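Local atomic coordinates of mbDLG-3 protein (Monosiga brevicollis, PDB entry 6X1N), a protein that probably serves as a membrane-associated scaffold of the Dlg type, of which this piece is the third PDZ domain, a peptide-binding module. Residues Asp4-Thr9 with Glu57-Leu62. Numbering follows the deposited sequence.
Sequences DLRTVT and EGDQIL
Arg6 reaches Asp59 through a bend at its third torsion (chi3 -80°), which brings the guanidinium to the carboxylate. Asp59 sets its CG beside the backbone N (chi1 -76°), with the CB bond already directed at the 4-9 segment. The result is a two-pronged, end-on salt bridge. Arg6 NH1 donates to Asp59 OD2 at 2.8 Å, and Arg6 NH2 donates to Asp59 OD1, also at 2.8 Å. Both bonds are nearly straight. The two oxygens lie close to the guanidinium plane, but the nitrogens meet them from above the carboxylate plane, the two groups being tilted by 38°. The pair is held further from outside. Arg6 NH1 also binds Gln54 O, and OD2 of the buried Asp59 takes a bond from Phe56 N as well as from Arg6 NH1. This network would probably keep Asp59 ionised. A second, smaller contact is apolar: Leu5 CD1 touches Leu62 CD1 at 3.7 Å. The CA atoms of Arg6 and Asp59 are 9.7 Å apart because strand 88-95 runs between them, pairing antiparallel with both strand 6-11 and strand 59-64. The contact thus bridges two non-adjacent strands across the strand that pairs with both, within the antiparallel sheet of the PDZ domain.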
ATOM      1  N   ASP A   4       5.258  -8.445  12.367  1.00  8.03           N
ATOM      2  CA  ASP A   4       4.675  -7.193  11.903  1.00  7.93           C
ATOM      3  C   ASP A   4       4.790  -7.066  10.392  1.00  8.39           C
ATOM      4  O   ASP A   4       3.963  -6.400   9.755  1.00  9.80           O
ATOM      5  CB  ASP A   4       5.409  -5.996  12.501  1.00  9.04           C
ATOM      6  CG  ASP A   4       5.186  -5.817  13.979  1.00  8.39           C
ATOM      7  OD1 ASP A   4       4.084  -6.113  14.494  1.00  8.98           O
ATOM      8  OD2 ASP A   4       6.135  -5.319  14.622  1.00 10.26           O
ATOM      9  N   LEU A   5       5.827  -7.651   9.806  1.00  7.88           N
ATOM     10  CA  LEU A   5       6.070  -7.562   8.375  1.00  8.84           C
ATOM     11  C   LEU A   5       5.295  -8.677   7.687  1.00  9.81           C
ATOM     12  O   LEU A   5       5.547  -9.861   7.945  1.00 11.48           O
ATOM     13  CB  LEU A   5       7.566  -7.704   8.099  1.00 11.00           C
ATOM     14  CG  LEU A   5       8.011  -7.446   6.661  1.00 12.85           C
ATOM     15  CD1 LEU A   5       7.791  -5.985   6.297  1.00 16.10           C
ATOM     16  CD2 LEU A   5       9.468  -7.861   6.486  1.00 18.92           C
ATOM     17  N   ARG A   6       4.333  -8.301   6.846  1.00  9.94           N
ATOM     18  CA  ARG A   6       3.458  -9.246   6.165  1.00  9.86           C
ATOM     19  C   ARG A   6       3.766  -9.244   4.675  1.00 10.86           C
ATOM     20  O   ARG A   6       3.907  -8.177   4.062  1.00 11.34           O
ATOM     21  CB  ARG A   6       1.988  -8.881   6.392  1.00  9.32           C
ATOM     22  CG  ARG A   6       1.473  -9.374   7.730  1.00  9.52           C
ATOM     23  CD  ARG A   6       0.156  -8.711   8.144  1.00  9.98           C
ATOM     24  NE  ARG A   6       0.353  -7.381   8.721  1.00 10.18           N
ATOM     25  CZ  ARG A   6      -0.037  -6.228   8.173  1.00  8.55           C
ATOM     26  NH1 ARG A   6      -0.680  -6.197   7.011  1.00  8.90           N
ATOM     27  NH2 ARG A   6       0.220  -5.095   8.818  1.00  9.22           N
ATOM     28  N   THR A   7       3.875 -10.429   4.094  1.00 10.79           N
ATOM     29  CA  THR A   7       4.042 -10.591   2.657  1.00 12.75           C
ATOM     30  C   THR A   7       2.760 -11.238   2.161  1.00 10.94           C
ATOM     31  O   THR A   7       2.434 -12.362   2.554  1.00 13.04           O
ATOM     32  CB  THR A   7       5.266 -11.447   2.335  1.00 15.20           C
ATOM     33  OG1 THR A   7       6.444 -10.804   2.843  1.00 19.51           O
ATOM     34  CG2 THR A   7       5.407 -11.590   0.837  1.00 24.85           C
ATOM     35  N   VAL A   8       2.017 -10.516   1.335  1.00  9.45           N
ATOM     36  CA  VAL A   8       0.668 -10.897   0.944  1.00 12.05           C
ATOM     37  C   VAL A   8       0.596 -10.886  -0.572  1.00 11.60           C
ATOM     38  O   VAL A   8       1.066  -9.938  -1.210  1.00 12.93           O
ATOM     39  CB  VAL A   8      -0.363  -9.910   1.526  1.00 11.40           C
ATOM     40  CG1 VAL A   8      -1.768 -10.290   1.099  1.00 14.01           C
ATOM     41  CG2 VAL A   8      -0.252  -9.861   3.048  1.00 13.85           C
ATOM     42  N   THR A   9       0.015 -11.925  -1.153  1.00 10.15           N
ATOM     43  CA  THR A   9      -0.299 -11.931  -2.574  1.00 10.36           C
ATOM     44  C   THR A   9      -1.805 -11.814  -2.721  1.00 10.47           C
ATOM     45  O   THR A   9      -2.552 -12.625  -2.166  1.00 11.61           O
ATOM     46  CB  THR A   9       0.202 -13.203  -3.253  1.00 13.47           C
ATOM     47  OG1 THR A   9       1.630 -13.246  -3.172  1.00 16.21           O
ATOM     48  CG2 THR A   9      -0.218 -13.217  -4.716  1.00 15.80           C
ATOM     49  N   GLU A  57      -5.784  -0.890   6.876  1.00  7.78           N
ATOM     50  CA  GLU A  57      -5.601   0.550   6.826  1.00  8.19           C
ATOM     51  C   GLU A  57      -4.485   0.958   7.783  1.00  7.52           C
ATOM     52  O   GLU A  57      -4.354   0.405   8.880  1.00  7.45           O
ATOM     53  CB  GLU A  57      -6.905   1.245   7.207  1.00  9.58           C
ATOM     54  CG  GLU A  57      -6.754   2.741   7.136  1.00 10.89           C
ATOM     55  CD  GLU A  57      -8.033   3.502   7.362  1.00 12.74           C
ATOM     56  OE1 GLU A  57      -9.132   2.890   7.324  1.00 13.45           O
ATOM     57  OE2 GLU A  57      -7.917   4.732   7.585  1.00 14.00           O
ATOM     58  N   GLY A  58      -3.647   1.892   7.345  1.00  7.91           N
ATOM     59  CA  GLY A  58      -2.501   2.308   8.125  1.00  8.35           C
ATOM     60  C   GLY A  58      -1.253   1.486   7.912  1.00  7.26           C
ATOM     61  O   GLY A  58      -0.219   1.787   8.529  1.00  8.36           O
ATOM     62  N   ASP A  59      -1.304   0.469   7.064  1.00  6.42           N
ATOM     63  CA  ASP A  59      -0.095  -0.249   6.678  1.00  7.64           C
ATOM     64  C   ASP A  59       0.727   0.610   5.728  1.00  6.59           C
ATOM     65  O   ASP A  59       0.187   1.233   4.804  1.00  7.44           O
ATOM     66  CB  ASP A  59      -0.439  -1.522   5.899  1.00  8.18           C
ATOM     67  CG  ASP A  59      -0.949  -2.647   6.764  1.00  7.38           C
ATOM     68  OD1 ASP A  59      -0.815  -2.582   8.008  1.00  8.66           O
ATOM     69  OD2 ASP A  59      -1.419  -3.633   6.161  1.00  7.86           O
ATOM     70  N   GLN A  60       2.042   0.612   5.924  1.00  6.59           N
ATOM     71  CA  GLN A  60       2.930   1.100   4.883  1.00  5.69           C
ATOM     72  C   GLN A  60       3.152  -0.013   3.874  1.00  6.01           C
ATOM     73  O   GLN A  60       3.429  -1.160   4.254  1.00  7.30           O
ATOM     74  CB  GLN A  60       4.263   1.556   5.470  1.00  7.06           C
ATOM     75  CG  GLN A  60       5.173   2.080   4.378  1.00  8.06           C
ATOM     76  CD  GLN A  60       6.323   2.925   4.874  1.00  7.44           C
ATOM     77  OE1 GLN A  60       6.563   3.040   6.076  1.00  8.28           O
ATOM     78  NE2 GLN A  60       7.058   3.520   3.934  1.00  7.70           N
ATOM     79  N   ILE A  61       2.993   0.317   2.591  1.00  6.08           N
ATOM     80  CA  ILE A  61       3.338  -0.597   1.511  1.00  6.78           C
ATOM     81  C   ILE A  61       4.813  -0.358   1.212  1.00  7.15           C
ATOM     82  O   ILE A  61       5.173   0.601   0.530  1.00  7.40           O
ATOM     83  CB  ILE A  61       2.485  -0.373   0.263  1.00  7.34           C
ATOM     84  CG1 ILE A  61       0.987  -0.348   0.588  1.00  7.73           C
ATOM     85  CG2 ILE A  61       2.795  -1.466  -0.748  1.00  9.14           C
ATOM     86  CD1 ILE A  61       0.101  -0.171  -0.661  1.00  8.87           C
ATOM     87  N   LEU A  62       5.674  -1.239   1.717  1.00  7.29           N
ATOM     88  CA  LEU A  62       7.110  -1.072   1.504  1.00  7.78           C
ATOM     89  C   LEU A  62       7.495  -1.414   0.072  1.00  8.42           C
ATOM     90  O   LEU A  62       8.379  -0.776  -0.517  1.00  8.30           O
ATOM     91  CB  LEU A  62       7.892  -1.928   2.497  1.00  9.61           C
ATOM     92  CG  LEU A  62       7.693  -1.533   3.962  1.00  9.57           C
ATOM     93  CD1 LEU A  62       8.216  -2.621   4.909  1.00 12.73           C
ATOM     94  CD2 LEU A  62       8.366  -0.203   4.259  1.00 12.93           C
TER